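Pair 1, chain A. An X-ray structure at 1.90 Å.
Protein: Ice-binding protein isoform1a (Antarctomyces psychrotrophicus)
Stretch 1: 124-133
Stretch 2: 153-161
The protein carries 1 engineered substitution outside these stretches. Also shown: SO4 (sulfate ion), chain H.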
# COMPACT_ATOMS: atom_id res chain seq x y z
N SER A 124 13.01 -7.72 -9.82
CA SER A 124 13.00 -7.97 -8.36
C SER A 124 11.58 -7.76 -7.80
O SER A 124 11.00 -6.72 -8.10
CB SER A 124 13.97 -7.05 -7.65
OG SER A 124 15.32 -7.50 -7.77
N VAL A 125 11.08 -8.68 -6.97
CA VAL A 125 9.78 -8.52 -6.26
C VAL A 125 10.00 -8.61 -4.77
O VAL A 125 10.82 -9.44 -4.30
CB VAL A 125 8.75 -9.55 -6.78
CG1 VAL A 125 7.51 -9.55 -5.92
CG2 VAL A 125 8.40 -9.28 -8.22
N TRP A 126 9.29 -7.74 -4.02
CA TRP A 126 9.21 -7.76 -2.55
C TRP A 126 7.76 -8.01 -2.14
O TRP A 126 6.85 -7.27 -2.57
CB TRP A 126 9.71 -6.48 -1.90
CG TRP A 126 11.16 -6.19 -2.09
CD1 TRP A 126 12.18 -6.37 -1.20
CD2 TRP A 126 11.73 -5.65 -3.28
NE1 TRP A 126 13.36 -5.97 -1.78
CE2 TRP A 126 13.11 -5.50 -3.04
CE3 TRP A 126 11.21 -5.27 -4.50
CZ2 TRP A 126 13.97 -5.02 -4.02
CZ3 TRP A 126 12.05 -4.76 -5.46
CH2 TRP A 126 13.41 -4.65 -5.23
N VAL A 127 7.57 -9.00 -1.29
CA VAL A 127 6.26 -9.24 -0.62
C VAL A 127 6.55 -9.26 0.87
O VAL A 127 7.27 -10.17 1.33
CB VAL A 127 5.56 -10.53 -1.09
CG1 VAL A 127 4.23 -10.65 -0.38
CG2 VAL A 127 5.41 -10.60 -2.57
N PHE A 128 6.06 -8.26 1.58
CA PHE A 128 6.11 -8.20 3.03
C PHE A 128 4.83 -8.81 3.57
O PHE A 128 3.78 -8.18 3.46
CB PHE A 128 6.40 -6.78 3.48
CG PHE A 128 7.79 -6.33 3.09
CD1 PHE A 128 8.86 -6.56 3.93
CD2 PHE A 128 8.00 -5.66 1.91
CE1 PHE A 128 10.15 -6.18 3.56
CE2 PHE A 128 9.27 -5.23 1.54
CZ PHE A 128 10.35 -5.50 2.38
N GLN A 129 4.98 -9.94 4.24
CA GLN A 129 3.87 -10.68 4.88
C GLN A 129 3.84 -10.24 6.33
O GLN A 129 4.62 -10.82 7.16
CB GLN A 129 4.03 -12.20 4.73
CG GLN A 129 4.15 -12.65 3.29
CD GLN A 129 4.34 -14.15 3.22
OE1 GLN A 129 5.19 -14.69 3.93
NE2 GLN A 129 3.58 -14.81 2.35
N LEU A 130 3.06 -9.20 6.63
CA LEU A 130 2.96 -8.62 7.98
C LEU A 130 1.72 -9.21 8.65
O LEU A 130 0.61 -8.92 8.23
CB LEU A 130 2.94 -7.09 7.87
CG LEU A 130 4.03 -6.49 6.98
CD1 LEU A 130 3.98 -4.97 6.97
CD2 LEU A 130 5.42 -6.95 7.39
N ALA A 131 1.91 -10.12 9.60
CA ALA A 131 0.77 -10.88 10.15
C ALA A 131 -0.26 -9.94 10.78
O ALA A 131 -1.42 -10.33 10.77
CB ALA A 131 1.22 -11.92 11.14
N THR A 132 0.11 -8.82 11.39
CA THR A 132 -0.86 -7.92 12.04
C THR A 132 -0.71 -6.50 11.48
O THR A 132 -1.01 -6.32 10.28
CB THR A 132 -0.81 -7.97 13.57
OG1 THR A 132 0.46 -7.51 14.05
CG2 THR A 132 -1.11 -9.37 14.10
N THR A 133 -0.31 -5.53 12.30
CA THR A 133 -0.29 -4.10 11.96
C THR A 133 1.03 -3.69 11.28
O THR A 133 2.11 -4.35 11.47
CB THR A 133 -0.55 -3.25 13.21
OG1 THR A 133 0.41 -3.68 14.16
CG2 THR A 133 -1.95 -3.39 13.75
N VAL A 153 6.61 -3.98 -5.33
CA VAL A 153 6.66 -4.01 -3.86
C VAL A 153 5.24 -4.15 -3.34
O VAL A 153 4.40 -3.35 -3.78
CB VAL A 153 7.33 -2.72 -3.36
CG1 VAL A 153 7.30 -2.67 -1.86
CG2 VAL A 153 8.74 -2.60 -3.90
N PHE A 154 4.99 -5.13 -2.48
CA PHE A 154 3.66 -5.46 -1.92
C PHE A 154 3.78 -5.53 -0.40
O PHE A 154 4.58 -6.34 0.14
CB PHE A 154 3.17 -6.78 -2.51
CG PHE A 154 3.10 -6.74 -4.01
CD1 PHE A 154 1.97 -6.26 -4.64
CD2 PHE A 154 4.17 -7.14 -4.78
CE1 PHE A 154 1.89 -6.20 -6.02
CE2 PHE A 154 4.10 -7.06 -6.16
CZ PHE A 154 2.96 -6.59 -6.78
N TRP A 155 3.02 -4.67 0.27
CA TRP A 155 2.86 -4.65 1.73
C TRP A 155 1.55 -5.37 2.06
O TRP A 155 0.48 -4.80 1.83
CB TRP A 155 2.84 -3.21 2.24
CG TRP A 155 4.06 -2.46 1.85
CD1 TRP A 155 4.25 -1.63 0.77
CD2 TRP A 155 5.33 -2.56 2.51
NE1 TRP A 155 5.55 -1.18 0.76
CE2 TRP A 155 6.22 -1.72 1.82
CE3 TRP A 155 5.75 -3.21 3.68
CZ2 TRP A 155 7.56 -1.58 2.22
CZ3 TRP A 155 7.07 -3.10 4.05
CH2 TRP A 155 7.96 -2.30 3.31
N ILE A 156 1.64 -6.63 2.45
CA ILE A 156 0.45 -7.48 2.73
C ILE A 156 0.19 -7.36 4.22
O ILE A 156 0.95 -7.97 5.06
CB ILE A 156 0.65 -8.93 2.27
CG1 ILE A 156 1.14 -9.03 0.84
CG2 ILE A 156 -0.63 -9.72 2.49
CD1 ILE A 156 0.24 -8.40 -0.18
N VAL A 157 -0.71 -6.44 4.57
CA VAL A 157 -0.92 -6.04 5.98
C VAL A 157 -2.08 -6.87 6.55
O VAL A 157 -3.26 -6.68 6.10
CB VAL A 157 -1.16 -4.54 6.06
CG1 VAL A 157 -1.44 -4.10 7.48
CG2 VAL A 157 0.01 -3.74 5.48
N GLY A 158 -1.75 -7.71 7.54
CA GLY A 158 -2.65 -8.75 8.09
C GLY A 158 -3.84 -8.15 8.81
O GLY A 158 -4.92 -8.77 8.77
N SER A 159 -3.72 -6.95 9.40
CA SER A 159 -4.87 -6.17 9.93
C SER A 159 -4.91 -4.77 9.29
O SER A 159 -5.38 -4.65 8.13
CB SER A 159 -4.93 -6.15 11.42
OG SER A 159 -3.74 -5.61 11.99
N SER A 160 -4.37 -3.75 9.99
CA SER A 160 -4.51 -2.35 9.57
C SER A 160 -3.15 -1.68 9.47
O SER A 160 -2.21 -2.07 10.20
CB SER A 160 -5.43 -1.61 10.50
OG SER A 160 -6.75 -2.16 10.43
N ALA A 161 -3.05 -0.72 8.55
CA ALA A 161 -1.84 0.07 8.31
C ALA A 161 -2.10 1.50 8.78
O ALA A 161 -3.17 2.09 8.45
CB ALA A 161 -1.44 0.04 6.86
S SO4 H . 0.75 -7.99 17.72
O1 SO4 H . -0.06 -7.29 16.70
O2 SO4 H . 0.93 -7.12 18.85
O3 SO4 H . 0.04 -9.20 18.11
O4 SO4 H . 2.08 -8.36 17.22

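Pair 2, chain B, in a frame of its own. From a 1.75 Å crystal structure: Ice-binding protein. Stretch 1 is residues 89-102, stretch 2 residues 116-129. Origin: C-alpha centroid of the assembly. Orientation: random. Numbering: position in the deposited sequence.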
# COMPACT_ATOMS: atom_id res chain seq x y z
N THR B 89 27.41 5.00 -16.66
CA THR B 89 26.50 3.85 -16.88
C THR B 89 27.25 2.54 -16.63
O THR B 89 28.38 2.37 -17.12
CB THR B 89 25.90 3.87 -18.30
OG1 THR B 89 25.15 5.08 -18.47
CG2 THR B 89 24.94 2.70 -18.49
N LEU B 90 26.65 1.65 -15.84
CA LEU B 90 27.26 0.31 -15.61
C LEU B 90 26.35 -0.82 -16.06
O LEU B 90 25.14 -0.77 -15.86
CB LEU B 90 27.60 0.08 -14.13
CG LEU B 90 28.60 0.99 -13.41
CD1 LEU B 90 28.48 0.79 -11.91
CD2 LEU B 90 30.02 0.66 -13.90
N THR B 91 26.96 -1.84 -16.67
CA THR B 91 26.25 -3.07 -16.99
C THR B 91 26.44 -4.09 -15.85
O THR B 91 27.05 -3.76 -14.81
CB THR B 91 26.68 -3.63 -18.36
OG1 THR B 91 28.12 -3.61 -18.46
CG2 THR B 91 26.10 -2.78 -19.48
N ALA B 92 25.92 -5.31 -16.02
CA ALA B 92 25.95 -6.30 -14.95
C ALA B 92 27.37 -6.50 -14.44
O ALA B 92 28.34 -6.50 -15.22
CB ALA B 92 25.37 -7.62 -15.41
N GLY B 93 27.52 -6.69 -13.14
CA GLY B 93 28.84 -7.06 -12.62
C GLY B 93 28.93 -7.07 -11.11
O GLY B 93 27.98 -6.67 -10.42
N ASN B 94 30.07 -7.57 -10.62
CA ASN B 94 30.44 -7.46 -9.21
C ASN B 94 31.57 -6.47 -9.10
O ASN B 94 32.71 -6.77 -9.47
CB ASN B 94 30.84 -8.83 -8.65
CG ASN B 94 29.75 -9.86 -8.81
OD1 ASN B 94 28.55 -9.51 -8.83
ND2 ASN B 94 30.13 -11.12 -8.93
N TYR B 95 31.24 -5.29 -8.59
CA TYR B 95 32.13 -4.13 -8.58
C TYR B 95 32.80 -3.94 -7.22
O TYR B 95 32.12 -3.80 -6.21
CB TYR B 95 31.35 -2.87 -9.01
CG TYR B 95 30.87 -2.97 -10.46
CD1 TYR B 95 31.77 -2.81 -11.52
CD2 TYR B 95 29.54 -3.28 -10.76
CE1 TYR B 95 31.36 -2.93 -12.84
CE2 TYR B 95 29.13 -3.40 -12.08
CZ TYR B 95 30.04 -3.22 -13.11
OH TYR B 95 29.64 -3.35 -14.43
N PHE B 96 34.13 -3.95 -7.21
CA PHE B 96 34.90 -3.81 -5.98
C PHE B 96 35.42 -2.38 -5.85
O PHE B 96 36.09 -1.85 -6.75
CB PHE B 96 36.06 -4.84 -5.95
CG PHE B 96 37.02 -4.66 -4.80
CD1 PHE B 96 36.77 -5.23 -3.56
CD2 PHE B 96 38.20 -3.93 -4.97
CE1 PHE B 96 37.67 -5.07 -2.51
CE2 PHE B 96 39.10 -3.76 -3.93
CZ PHE B 96 38.83 -4.33 -2.69
N ILE B 97 35.10 -1.76 -4.72
CA ILE B 97 35.64 -0.45 -4.39
C ILE B 97 36.36 -0.58 -3.04
O ILE B 97 35.70 -0.69 -2.00
CB ILE B 97 34.54 0.64 -4.31
CG1 ILE B 97 33.77 0.72 -5.64
CG2 ILE B 97 35.19 1.99 -3.98
CD1 ILE B 97 32.62 1.70 -5.67
N GLY B 98 37.70 -0.57 -3.06
CA GLY B 98 38.48 -0.93 -1.86
C GLY B 98 38.72 0.20 -0.88
O GLY B 98 39.81 0.35 -0.33
N GLN B 99 37.67 0.99 -0.64
CA GLN B 99 37.70 2.16 0.24
C GLN B 99 36.25 2.66 0.34
O GLN B 99 35.36 2.08 -0.29
CB GLN B 99 38.61 3.26 -0.33
CG GLN B 99 38.16 3.80 -1.70
CD GLN B 99 39.19 4.71 -2.35
OE1 GLN B 99 39.41 5.84 -1.90
NE2 GLN B 99 39.82 4.22 -3.42
N GLY B 100 36.01 3.71 1.13
CA GLY B 100 34.68 4.33 1.19
C GLY B 100 34.31 4.95 -0.16
O GLY B 100 35.19 5.48 -0.88
N ALA B 101 33.03 4.88 -0.49
CA ALA B 101 32.54 5.35 -1.78
C ALA B 101 31.57 6.54 -1.62
O ALA B 101 30.98 6.76 -0.56
CB ALA B 101 31.86 4.21 -2.54
N SER B 102 31.43 7.34 -2.67
CA SER B 102 30.47 8.42 -2.64
C SER B 102 29.73 8.53 -3.96
O SER B 102 30.34 8.60 -5.05
CB SER B 102 31.11 9.75 -2.26
OG SER B 102 32.11 10.09 -3.20
N ASN B 116 17.62 -10.66 -15.88
CA ASN B 116 18.41 -11.41 -14.90
C ASN B 116 19.77 -10.80 -14.52
O ASN B 116 20.49 -11.38 -13.70
CB ASN B 116 18.58 -12.88 -15.34
CG ASN B 116 17.25 -13.61 -15.43
OD1 ASN B 116 16.40 -13.48 -14.53
ND2 ASN B 116 17.04 -14.33 -16.51
N SER B 117 20.12 -9.65 -15.11
CA SER B 117 21.38 -8.95 -14.80
C SER B 117 21.45 -8.60 -13.34
O SER B 117 20.53 -8.00 -12.80
CB SER B 117 21.52 -7.65 -15.60
OG SER B 117 21.67 -7.90 -16.97
N VAL B 118 22.56 -8.97 -12.71
CA VAL B 118 22.80 -8.73 -11.29
C VAL B 118 23.93 -7.69 -11.13
O VAL B 118 24.97 -7.77 -11.78
CB VAL B 118 23.24 -10.06 -10.62
CG1 VAL B 118 23.66 -9.82 -9.18
CG2 VAL B 118 22.12 -11.09 -10.69
N PHE B 119 23.70 -6.73 -10.24
CA PHE B 119 24.66 -5.65 -9.97
C PHE B 119 25.00 -5.73 -8.48
O PHE B 119 24.14 -5.52 -7.65
CB PHE B 119 24.00 -4.29 -10.29
CG PHE B 119 23.50 -4.17 -11.71
CD1 PHE B 119 24.24 -3.49 -12.67
CD2 PHE B 119 22.26 -4.72 -12.08
CE1 PHE B 119 23.78 -3.37 -13.98
CE2 PHE B 119 21.79 -4.60 -13.39
CZ PHE B 119 22.55 -3.92 -14.34
N ILE B 120 26.24 -6.10 -8.15
CA ILE B 120 26.66 -6.17 -6.74
C ILE B 120 27.82 -5.18 -6.54
O ILE B 120 28.80 -5.18 -7.30
CB ILE B 120 27.11 -7.61 -6.33
CG1 ILE B 120 25.92 -8.59 -6.34
CG2 ILE B 120 27.82 -7.61 -4.97
CD1 ILE B 120 26.33 -10.06 -6.34
N PHE B 121 27.68 -4.32 -5.53
CA PHE B 121 28.72 -3.35 -5.20
C PHE B 121 29.32 -3.71 -3.86
O PHE B 121 28.62 -3.79 -2.85
CB PHE B 121 28.13 -1.95 -5.19
CG PHE B 121 27.62 -1.52 -6.53
CD1 PHE B 121 28.48 -0.92 -7.44
CD2 PHE B 121 26.29 -1.73 -6.89
CE1 PHE B 121 28.02 -0.52 -8.69
CE2 PHE B 121 25.82 -1.34 -8.14
CZ PHE B 121 26.70 -0.74 -9.05
N LYS B 122 30.62 -3.99 -3.88
CA LYS B 122 31.37 -4.32 -2.68
C LYS B 122 32.09 -3.06 -2.21
O LYS B 122 33.13 -2.67 -2.77
CB LYS B 122 32.34 -5.47 -2.95
CG LYS B 122 31.60 -6.73 -3.37
CD LYS B 122 32.54 -7.87 -3.71
CE LYS B 122 32.86 -8.74 -2.50
NZ LYS B 122 33.83 -9.80 -2.89
N ILE B 123 31.52 -2.40 -1.21
CA ILE B 123 32.07 -1.13 -0.72
C ILE B 123 32.85 -1.35 0.58
O ILE B 123 32.25 -1.58 1.63
CB ILE B 123 30.97 -0.06 -0.49
CG1 ILE B 123 29.99 0.09 -1.70
CG2 ILE B 123 31.59 1.26 -0.04
CD1 ILE B 123 30.66 0.34 -3.05
N GLN B 124 34.19 -1.28 0.51
CA GLN B 124 35.04 -1.59 1.67
C GLN B 124 35.30 -0.33 2.49
O GLN B 124 36.44 0.15 2.60
CB GLN B 124 36.37 -2.24 1.23
CG GLN B 124 36.17 -3.34 0.19
CD GLN B 124 35.30 -4.46 0.72
OE1 GLN B 124 34.17 -4.64 0.29
NE2 GLN B 124 35.83 -5.20 1.68
N GLY B 125 34.23 0.20 3.06
CA GLY B 125 34.25 1.48 3.71
C GLY B 125 32.83 1.99 3.74
O GLY B 125 31.90 1.23 3.45
N ALA B 126 32.65 3.25 4.09
CA ALA B 126 31.31 3.85 4.16
C ALA B 126 30.78 4.18 2.76
O ALA B 126 31.55 4.24 1.78
CB ALA B 126 31.34 5.09 5.05
N LEU B 127 29.47 4.38 2.66
CA LEU B 127 28.85 4.82 1.41
C LEU B 127 28.00 6.06 1.70
O LEU B 127 27.12 6.00 2.55
CB LEU B 127 28.03 3.70 0.80
CG LEU B 127 27.18 4.04 -0.44
CD1 LEU B 127 28.06 4.31 -1.67
CD2 LEU B 127 26.19 2.92 -0.71
N SER B 128 28.28 7.16 1.02
CA SER B 128 27.56 8.42 1.19
C SER B 128 27.06 8.85 -0.16
O SER B 128 27.64 8.47 -1.18
CB SER B 128 28.49 9.51 1.71
OG SER B 128 28.75 9.29 3.07
N SER B 129 25.98 9.62 -0.20
CA SER B 129 25.60 10.28 -1.45
C SER B 129 25.53 11.79 -1.22
O SER B 129 25.36 12.24 -0.07
CB SER B 129 24.24 9.77 -1.95
OG SER B 129 23.19 10.14 -1.05
O HOH W 1 26.91 -9.73 -11.10

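In both pairs two short strands of one chain run side by side and parallel, 126-130 with 153-157 in pair 1 and 93-97 with 119-123 in pair 2; their axes approach to 4.7 Å and their directions differ by 9° and 14°. Fourteen central residues superpose with an RMSD of 0.5 Å, setting Trp126(A) to Leu130(A) on Gly93(B) to Ile97(B), and Val153(A) to Val157(A) on Phe119(B) to Ile123(B). The hydrogen-bond ladder is the same in both: alternate residues of the first strand turn their N and O to the second. Phe128(A) N donates to Phe154(A) O and Ile156(A) N to Phe128(A) O, both at 2.8 Å; the matching Tyr95(B) N donates to Ile120(B) O and Lys122(B) N to Tyr95(B) O, also at 2.8 Å.

On the face carrying Phe128(A) and Tyr95(B), Phe128(A) and the six-membered ring of Trp155(A) form an offset stack, centroids 4.3 Å apart and planes at 10°. Tyr95(B) and Phe121(B) take the same places, but their near-parallel rings are slid apart, with centroids at 5.5 Å and little overlap; Tyr95(B) OH donates to Thr91(B) O at 2.6 Å. Two residues before the aromatic pair, Trp126(A) CE3 packs on Val153(A) CG2 at 3.7 Å. Pair 2 reverses the bulk: Gly93(B) has no side chain, and the large ring belongs to Phe119(B), with Ala92(B) CA over its face, 4.2 Å from the ring centroid. A CB on Gly93(B) would lie 2.9 Å from Tyr95(B) CZ, a clash. Two residues after the aromatic pair both pairs are aliphatic: Leu130(A) CD1 lies 4.4 Å from Val157(A) CG2, and Ile97(B) CD1 3.5 Å from Ile123(B) CD1.

On the other face polar and apolar residues change places: Asn94(B) and Lys122(B) stand where pair 1 has Val127(A) and Ile156(A), but Phe96(B) stands where pair 1 has Gln129(A). Val127(A) CG1 meets Ile156(A) CG1 at 3.7 Å, and Val127(A) CG2 lies 4.3 Å from Phe154(A) CD2. Ile120(B) takes the place of Phe154(A). Asn94(B) OD1 lies 3.4 Å from Ile120(B) CD1 and accepts a hydrogen bond from a water at 2.8 Å; that water also donates to Val118(B) O at 2.8 Å.

Past the strands, Gly158(A) N donates to Leu130(A) O at 2.7 Å and Gln124(B) N to Ile97(B) O at 3.0 Å. A CB on Gly158(A) would lie 1.9 Å from Ala131(A) O, a clash, whereas Gln124(B) carries a side chain whose CG reaches Phe96(B) CE1 at 3.5 Å. In pair 1 Thr132(A) OG1 also donates to sulfate O1 at 2.7 Å.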